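Local coordinates for citrate synthase (Pyrobaculum aerophilum, PDB 2IBP) that catalyses the condensation of oxaloacetate with acetyl-CoA and water to citrate and CoA, as a thermophilic homodimer whose two chains are topologically interlinked, at the interface of chains A and B. Numbering follows the deposited sequence. Chains: chain A/B, Citrate synthase.

Contact 1: the interface of chains A and B. Residues chain A 8, 26, 29-31, 221, 389; chain B 22-23, 26, 29, 391.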
loop_
_atom_site.group_PDB
_atom_site.type_symbol
_atom_site.label_atom_id
_atom_site.label_comp_id
_atom_site.label_asym_id
_atom_site.label_seq_id
_atom_site.Cartn_x
_atom_site.Cartn_y
_atom_site.Cartn_z
ATOM N N VAL A 8 -25.281 -5.419 -4.355
ATOM C CA VAL A 8 -23.971 -6.009 -4.065
ATOM C C VAL A 8 -24.146 -7.214 -3.152
ATOM O O VAL A 8 -24.647 -7.082 -2.037
ATOM C CB VAL A 8 -23.047 -4.982 -3.370
ATOM C CG1 VAL A 8 -21.742 -5.621 -2.929
ATOM C CG2 VAL A 8 -22.801 -3.789 -4.275
ATOM N N LEU A 26 -15.158 -5.192 2.990
ATOM C CA LEU A 26 -15.534 -5.318 1.574
ATOM C C LEU A 26 -15.523 -6.794 1.138
ATOM O O LEU A 26 -15.172 -7.132 0.001
ATOM C CB LEU A 26 -14.599 -4.465 0.695
ATOM C CG LEU A 26 -14.645 -2.957 0.959
ATOM C CD1 LEU A 26 -13.582 -2.226 0.163
ATOM C CD2 LEU A 26 -16.038 -2.405 0.667
ATOM N N VAL A 29 -16.884 -8.133 -2.276
ATOM C CA VAL A 29 -17.255 -7.023 -3.132
ATOM C C VAL A 29 -16.387 -7.057 -4.389
ATOM O O VAL A 29 -15.168 -7.169 -4.298
ATOM C CB VAL A 29 -17.104 -5.680 -2.413
ATOM C CG1 VAL A 29 -17.460 -4.529 -3.334
ATOM C CG2 VAL A 29 -17.975 -5.660 -1.151
ATOM N N LEU A 30 -17.038 -7.031 -5.554
ATOM C CA LEU A 30 -16.345 -7.083 -6.830
ATOM C C LEU A 30 -15.598 -5.800 -7.141
ATOM O O LEU A 30 -16.131 -4.704 -6.952
ATOM C CB LEU A 30 -17.351 -7.384 -7.951
ATOM C CG LEU A 30 -17.970 -8.789 -7.922
ATOM C CD1 LEU A 30 -19.190 -8.872 -8.830
ATOM C CD2 LEU A 30 -16.930 -9.860 -8.308
ATOM N N ILE A 31 -14.359 -5.931 -7.614
ATOM C CA ILE A 31 -13.586 -4.766 -8.023
ATOM C C ILE A 31 -13.245 -4.756 -9.514
ATOM O O ILE A 31 -12.841 -3.730 -10.054
ATOM C CB ILE A 31 -12.294 -4.601 -7.176
ATOM C CG1 ILE A 31 -11.336 -5.785 -7.349
ATOM C CG2 ILE A 31 -12.656 -4.449 -5.698
ATOM C CD1 ILE A 31 -9.977 -5.527 -6.734
ATOM N N PHE A 221 -4.938 -6.620 -3.355
ATOM C CA PHE A 221 -5.819 -5.459 -3.306
ATOM C C PHE A 221 -5.034 -4.175 -3.087
ATOM O O PHE A 221 -5.297 -3.159 -3.759
ATOM C CB PHE A 221 -6.869 -5.654 -2.224
ATOM C CG PHE A 221 -7.949 -4.620 -2.224
ATOM C CD1 PHE A 221 -8.484 -4.155 -3.409
ATOM C CD2 PHE A 221 -8.563 -4.264 -1.033
ATOM C CE1 PHE A 221 -9.510 -3.256 -3.405
ATOM C CE2 PHE A 221 -9.610 -3.367 -1.030
ATOM C CZ PHE A 221 -10.081 -2.879 -2.219
ATOM N N PHE A 389 -9.536 4.236 -6.989
ATOM C CA PHE A 389 -10.431 3.823 -5.907
ATOM C C PHE A 389 -10.892 5.050 -5.121
ATOM O O PHE A 389 -10.084 5.910 -4.762
ATOM C CB PHE A 389 -9.810 2.758 -5.026
ATOM C CG PHE A 389 -9.797 1.399 -5.666
ATOM C CD1 PHE A 389 -10.906 0.563 -5.576
ATOM C CD2 PHE A 389 -8.751 1.018 -6.471
ATOM C CE1 PHE A 389 -10.899 -0.691 -6.202
ATOM C CE2 PHE A 389 -8.763 -0.197 -7.123
ATOM C CZ PHE A 389 -9.828 -1.048 -6.983
ATOM N N ILE B 22 -20.323 -4.295 -11.086
ATOM C CA ILE B 22 -19.118 -3.911 -10.399
ATOM C C ILE B 22 -19.061 -2.387 -10.327
ATOM O O ILE B 22 -19.164 -1.701 -11.348
ATOM C CB ILE B 22 -17.890 -4.406 -11.161
ATOM C CG1 ILE B 22 -17.944 -5.933 -11.298
ATOM C CG2 ILE B 22 -16.608 -3.955 -10.472
ATOM C CD1 ILE B 22 -16.812 -6.516 -12.101
ATOM N N ILE B 23 -18.953 -1.847 -9.116
ATOM C CA ILE B 23 -18.833 -0.407 -8.946
ATOM C C ILE B 23 -17.370 -0.038 -9.196
ATOM O O ILE B 23 -16.484 -0.363 -8.396
ATOM C CB ILE B 23 -19.257 0.023 -7.546
ATOM C CG1 ILE B 23 -20.704 -0.399 -7.279
ATOM C CG2 ILE B 23 -19.083 1.535 -7.404
ATOM C CD1 ILE B 23 -21.151 -0.188 -5.835
ATOM N N LEU B 26 -14.837 1.217 -6.724
ATOM C CA LEU B 26 -15.636 1.196 -5.494
ATOM C C LEU B 26 -16.065 2.609 -5.109
ATOM O O LEU B 26 -16.163 2.941 -3.925
ATOM C CB LEU B 26 -14.860 0.561 -4.347
ATOM C CG LEU B 26 -14.498 -0.910 -4.593
ATOM C CD1 LEU B 26 -13.784 -1.486 -3.380
ATOM C CD2 LEU B 26 -15.769 -1.711 -4.920
ATOM N N VAL B 29 -18.466 3.564 -2.144
ATOM C CA VAL B 29 -18.723 2.421 -1.282
ATOM C C VAL B 29 -18.133 2.709 0.088
ATOM O O VAL B 29 -16.991 3.141 0.210
ATOM C CB VAL B 29 -18.134 1.120 -1.866
ATOM C CG1 VAL B 29 -18.367 -0.059 -0.905
ATOM C CG2 VAL B 29 -18.750 0.821 -3.228
ATOM N N PRO B 391 -11.853 -8.411 -0.983
ATOM C CA PRO B 391 -12.657 -8.199 -2.177
ATOM C C PRO B 391 -12.485 -9.359 -3.147
ATOM O O PRO B 391 -11.705 -10.269 -2.907
ATOM C CB PRO B 391 -12.059 -6.939 -2.782
ATOM C CG PRO B 391 -10.611 -7.025 -2.440
ATOM C CD PRO B 391 -10.580 -7.673 -1.044
HETATM O O HOH W 1 -18.624 -3.567 -6.785
#

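Contact 2: the interface of chains A and B. Residues chain A 32-35; chain B 17, 22, 394-397.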
loop_
_atom_site.group_PDB
_atom_site.type_symbol
_atom_site.label_atom_id
_atom_site.label_comp_id
_atom_site.label_asym_id
_atom_site.label_seq_id
_atom_site.Cartn_x
_atom_site.Cartn_y
_atom_site.Cartn_z
ATOM N N LYS A 32 -13.409 -5.908 -10.170
ATOM C CA LYS A 32 -13.086 -6.048 -11.574
ATOM C C LYS A 32 -13.404 -7.448 -12.059
ATOM O O LYS A 32 -13.750 -8.325 -11.276
ATOM C CB LYS A 32 -11.591 -5.853 -11.812
ATOM C CG LYS A 32 -10.717 -6.975 -11.232
ATOM C CD LYS A 32 -9.272 -6.809 -11.652
ATOM C CE LYS A 32 -8.414 -7.902 -11.044
ATOM N NZ LYS A 32 -6.997 -7.772 -11.431
ATOM N N SER A 33 -13.315 -7.602 -13.382
ATOM C CA SER A 33 -13.342 -8.914 -14.001
ATOM C C SER A 33 -11.878 -9.267 -14.203
ATOM O O SER A 33 -11.034 -8.390 -14.429
ATOM C CB SER A 33 -14.084 -8.880 -15.329
ATOM O OG SER A 33 -15.474 -8.735 -15.114
ATOM N N THR A 34 -11.574 -10.558 -14.145
ATOM C CA THR A 34 -10.217 -11.001 -14.288
ATOM C C THR A 34 -10.137 -12.309 -15.038
ATOM O O THR A 34 -11.102 -13.069 -15.076
ATOM C CB THR A 34 -9.580 -11.250 -12.899
ATOM O OG1 THR A 34 -8.177 -11.500 -13.033
ATOM C CG2 THR A 34 -10.264 -12.408 -12.176
ATOM N N SER A 35 -9.000 -12.519 -15.676
ATOM C CA SER A 35 -8.718 -13.784 -16.333
ATOM C C SER A 35 -7.428 -14.407 -15.795
ATOM O O SER A 35 -6.962 -15.404 -16.328
ATOM C CB SER A 35 -8.632 -13.592 -17.844
ATOM O OG SER A 35 -7.546 -12.765 -18.194
ATOM N N SER B 17 -20.790 -7.566 -15.270
ATOM C CA SER B 17 -20.037 -8.803 -15.205
ATOM C C SER B 17 -21.002 -9.940 -14.957
ATOM O O SER B 17 -22.093 -9.733 -14.433
ATOM C CB SER B 17 -18.982 -8.760 -14.100
ATOM O OG SER B 17 -19.496 -9.243 -12.880
ATOM N N ILE B 22 -20.323 -4.295 -11.086
ATOM C CA ILE B 22 -19.118 -3.911 -10.399
ATOM C C ILE B 22 -19.061 -2.387 -10.327
ATOM O O ILE B 22 -19.164 -1.701 -11.348
ATOM C CB ILE B 22 -17.890 -4.406 -11.161
ATOM C CG1 ILE B 22 -17.944 -5.933 -11.298
ATOM C CG2 ILE B 22 -16.608 -3.955 -10.472
ATOM C CD1 ILE B 22 -16.812 -6.516 -12.101
ATOM N N CYS B 394 -14.356 -11.030 -10.751
ATOM C CA CYS B 394 -15.202 -11.934 -11.506
ATOM C C CYS B 394 -14.336 -12.639 -12.550
ATOM O O CYS B 394 -13.823 -12.013 -13.481
ATOM C CB CYS B 394 -16.318 -11.173 -12.207
ATOM S SG CYS B 394 -17.456 -12.302 -13.013
ATOM N N TYR B 395 -14.173 -13.944 -12.407
ATOM C CA TYR B 395 -13.342 -14.660 -13.365
ATOM C C TYR B 395 -14.073 -14.891 -14.672
ATOM O O TYR B 395 -15.138 -15.515 -14.697
ATOM C CB TYR B 395 -12.857 -15.976 -12.797
ATOM C CG TYR B 395 -11.929 -16.711 -13.725
ATOM C CD1 TYR B 395 -10.612 -16.328 -13.855
ATOM C CD2 TYR B 395 -12.365 -17.832 -14.414
ATOM C CE1 TYR B 395 -9.736 -17.035 -14.664
ATOM C CE2 TYR B 395 -11.512 -18.553 -15.214
ATOM C CZ TYR B 395 -10.190 -18.154 -15.338
ATOM O OH TYR B 395 -9.313 -18.822 -16.161
ATOM N N ILE B 396 -13.471 -14.393 -15.749
ATOM C CA ILE B 396 -14.035 -14.527 -17.085
ATOM C C ILE B 396 -13.030 -15.151 -18.045
ATOM O O ILE B 396 -13.109 -14.975 -19.254
ATOM C CB ILE B 396 -14.593 -13.188 -17.605
ATOM C CG1 ILE B 396 -13.625 -12.043 -17.324
ATOM C CG2 ILE B 396 -15.911 -12.882 -16.905
ATOM C CD1 ILE B 396 -12.309 -12.159 -18.002
ATOM N N GLY B 397 -12.073 -15.876 -17.487
ATOM C CA GLY B 397 -11.111 -16.619 -18.278
ATOM C C GLY B 397 -11.686 -17.999 -18.551
ATOM O O GLY B 397 -12.770 -18.350 -18.080
HETATM O O HOH W 2 -7.789 -17.111 -18.057
#

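Contact 3: the interface of chains A and B. Residues chain A 96, 100, 118-119, 122-123; chain B 103-104, 107, 111, 115.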
loop_
_atom_site.group_PDB
_atom_site.type_symbol
_atom_site.label_atom_id
_atom_site.label_comp_id
_atom_site.label_asym_id
_atom_site.label_seq_id
_atom_site.Cartn_x
_atom_site.Cartn_y
_atom_site.Cartn_z
ATOM N N ALA A 96 22.392 1.122 -5.469
ATOM C CA ALA A 96 21.679 1.876 -4.441
ATOM C C ALA A 96 20.743 0.957 -3.677
ATOM O O ALA A 96 20.611 1.054 -2.455
ATOM C CB ALA A 96 20.894 3.031 -5.050
ATOM N N VAL A 100 20.621 0.001 0.268
ATOM C CA VAL A 100 19.412 0.066 1.070
ATOM C C VAL A 100 19.244 -1.238 1.857
ATOM O O VAL A 100 19.020 -1.223 3.059
ATOM C CB VAL A 100 18.188 0.373 0.211
ATOM C CG1 VAL A 100 16.895 0.119 0.975
ATOM C CG2 VAL A 100 18.275 1.819 -0.271
ATOM N N ALA A 118 11.084 -0.232 -3.440
ATOM C CA ALA A 118 10.943 1.200 -3.722
ATOM C C ALA A 118 12.264 1.751 -4.273
ATOM O O ALA A 118 12.284 2.520 -5.240
ATOM C CB ALA A 118 10.562 1.971 -2.454
ATOM N N ALA A 119 13.371 1.382 -3.638
ATOM C CA ALA A 119 14.689 1.848 -4.061
ATOM C C ALA A 119 15.011 1.430 -5.479
ATOM O O ALA A 119 15.514 2.238 -6.256
ATOM C CB ALA A 119 15.776 1.354 -3.126
ATOM N N ALA A 122 13.243 3.423 -7.994
ATOM C CA ALA A 122 13.680 4.824 -7.972
ATOM C C ALA A 122 14.654 5.155 -9.077
ATOM O O ALA A 122 14.661 6.274 -9.597
ATOM C CB ALA A 122 14.301 5.148 -6.637
ATOM N N TYR A 123 15.490 4.184 -9.434
ATOM C CA TYR A 123 16.507 4.413 -10.446
ATOM C C TYR A 123 16.314 3.597 -11.726
ATOM O O TYR A 123 17.158 3.651 -12.625
ATOM C CB TYR A 123 17.899 4.176 -9.866
ATOM C CG TYR A 123 18.287 5.188 -8.816
ATOM C CD1 TYR A 123 18.329 6.541 -9.119
ATOM C CD2 TYR A 123 18.649 4.795 -7.546
ATOM C CE1 TYR A 123 18.679 7.476 -8.167
ATOM C CE2 TYR A 123 18.996 5.718 -6.583
ATOM C CZ TYR A 123 19.019 7.062 -6.902
ATOM O OH TYR A 123 19.404 7.973 -5.957
ATOM N N ASN B 103 21.021 7.437 -0.276
ATOM C CA ASN B 103 21.098 6.573 -1.455
ATOM C C ASN B 103 20.073 6.899 -2.521
ATOM O O ASN B 103 20.301 6.662 -3.712
ATOM C CB ASN B 103 21.010 5.114 -1.068
ATOM C CG ASN B 103 22.327 4.590 -0.589
ATOM O OD1 ASN B 103 23.224 4.317 -1.393
ATOM N ND2 ASN B 103 22.460 4.433 0.708
ATOM N N LEU B 104 18.964 7.485 -2.091
ATOM C CA LEU B 104 17.896 7.872 -2.995
ATOM C C LEU B 104 17.879 9.378 -3.250
ATOM O O LEU B 104 16.903 9.897 -3.784
ATOM C CB LEU B 104 16.549 7.406 -2.447
ATOM C CG LEU B 104 16.407 5.891 -2.275
ATOM C CD1 LEU B 104 15.037 5.485 -1.709
ATOM C CD2 LEU B 104 16.663 5.185 -3.596
ATOM N N ALA B 107 16.943 10.335 -6.719
ATOM C CA ALA B 107 15.642 9.828 -7.125
ATOM C C ALA B 107 14.540 10.821 -6.786
ATOM O O ALA B 107 14.727 11.761 -5.997
ATOM C CB ALA B 107 15.357 8.514 -6.439
ATOM N N PHE B 111 9.804 8.331 -3.897
ATOM C CA PHE B 111 10.442 7.025 -3.681
ATOM C C PHE B 111 11.219 7.050 -2.373
ATOM O O PHE B 111 11.191 6.085 -1.601
ATOM C CB PHE B 111 11.396 6.669 -4.827
ATOM C CG PHE B 111 10.704 6.213 -6.065
ATOM C CD1 PHE B 111 10.105 4.964 -6.103
ATOM C CD2 PHE B 111 10.744 6.962 -7.219
ATOM C CE1 PHE B 111 9.502 4.499 -7.256
ATOM C CE2 PHE B 111 10.112 6.509 -8.372
ATOM C CZ PHE B 111 9.525 5.269 -8.395
ATOM N N ALA B 115 10.576 4.604 0.911
ATOM C CA ALA B 115 11.667 3.783 1.403
ATOM C C ALA B 115 12.106 4.191 2.800
ATOM O O ALA B 115 12.331 3.346 3.673
ATOM C CB ALA B 115 12.856 3.837 0.440
#

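Contact 1: the interface of chains A and B
The backbone carbonyl O of A:Leu30 is linked through water 1 to the amide N of B:Ile23; methyls of chain B also pack on it. Water 1 lies 2.7 Å from this A:Leu30 O, and the amide N of B:Ile23 bonds to the same water in a nearly straight line, 170° at the hydrogen. Methyl CD2 of B:Leu26 comes within 3.6 Å of A:Leu30 O, and CG2 of B:Ile22 lies at a similar range. Around this bridge the patch is hydrocarbon. The side chains of A:Leu26 and B:Leu26 meet end-on, their CD1 methyls 3.6 Å apart. B:Leu26 has 71 Å² hidden by chain A: its CD2 also touches CG1 of A:Val29, a branch placed anti to the backbone N (chi1 178°), while its CG meets the ring of A:Phe389 edge-on, in the ring plane, 3.9 Å from CE1 of A:Phe389. A:Leu30 lies crosswise to B:Ile22, CB against CG1. Further along, CG of B:Pro391 sits over the centre of the A:Phe221 ring, 3.6 Å from CG of A:Phe221, in a CH-pi contact, and CB of B:Pro391 packs on CG2 of A:Ile31. The leucine pair straddles the dimer two-fold. Here the 3-10 helices 24-26 of both chains meet, flanked by the start of strand 30-34 and helix 218-227 of chain A and by strand 22-23 of chain B.

Contact 2: the interface of chains A and B
A:Ser33 and A:Thr34 pair with B:Cys394 and B:Tyr395 in parallel beta bridges, so strand 30-34 of one citrate synthase subunit and strand 392-395 of the other form a sheet across the dimer. The tight part is this backbone ladder. The N of B:Cys394 donates to A:Lys32 O at 2.8 Å, in the carbonyl plane. The next rung runs the opposite way, from A:Thr34 N to B:Cys394 O, also 2.8 Å; its donor stands above the carbonyl plane, 38° out of it. B:Ile396 N then gives A:Thr34 O a bond almost collinear with the C=O, at an angle of 165°. Side chains close on the same rungs: B:Ile396 holds CG1 between its own N and carbonyl carbon (chi1 45°), which puts CG1 3.8 Å from CB of A:Ser33, and the further turn at chi2 sets CD1 of B:Ile396 3.3 Å from A:Thr34 O. At the other end, CD1 of B:Ile22 lies against the carbonyl carbon of A:Lys32. B:Cys394 is disulfide-bonded to B:Cys19 of its own chain, tying this strand covalently to the N-terminal region. Beyond A:Thr34 the contact is looser. The B:Tyr395 ring runs out alongside A:Ser35, CE1 of B:Tyr395 being 3.6 Å from A:Ser35 O, and water 2 links the two polar atoms: it lies 2.6 Å from A:Ser35 O and 3.0 Å from the phenol OH of B:Tyr395.

Contact 3: the interface of chains A and B
A:Tyr123 supplies the polar link: its phenol OH donates to the backbone O of B:Asn103 at 2.8 Å. That oxygen lies at the edge of the tyrosine ring, in its plane, while the hydroxyl is tilted 23° from the carbonyl plane. With chi1 at -67°, CG of A:Tyr123 is anti to its own carbonyl carbon and the ring projects to chain B. A phenylalanine here would probably leave the B:Asn103 carbonyl without this hydroxyl partner. Ring contact comes next: A:Ala122 lays its CA over the centre of the B:Phe111 ring as a CH-pi contact, 3.7 Å from CD2 of B:Phe111. The rest is apolar, alanine methyls with B:Leu104 among them. CB of A:Ala122 is 3.5 Å from CB of B:Ala107, a close methyl-to-methyl approach. CD2 of B:Leu104 fits among CE2 of A:Tyr123, CB of A:Ala122 and CA of A:Ala119, 3.8 Å from that CE2. The methyls of A:Ala118 and B:Ala115 face each other at 4.1 Å, CB to CB. In the fold, the two copies of helix 109-123 run roughly antiparallel across the dimer axis, and A:Tyr123, the last residue of its helix, reaches the end of helix 95-103 in chain B.

Contacts 1 and 2 are neighbours, their C-alpha centres about 12 Å apart; they share B:Ile22 and both use strand 30-34 of chain A, with B:Pro391 leading directly into strand 392-395. Contact 3 stands apart, its centre about 32 Å from that of contact 1 and 35 Å from that of contact 2, and joins helices instead. The dimer is therefore held at opposite ends, with each contact repeated by the two-fold. N- and C-terminal segments of the two chains meet in contacts 1 and 2, which, with the disulfide from B:Cys19 to B:Cys394 and its twin in chain A, fits the interlinked-chain architecture. Contact 1, centred about 19 Å from A:His289, does not itself include this predicted active-site residue.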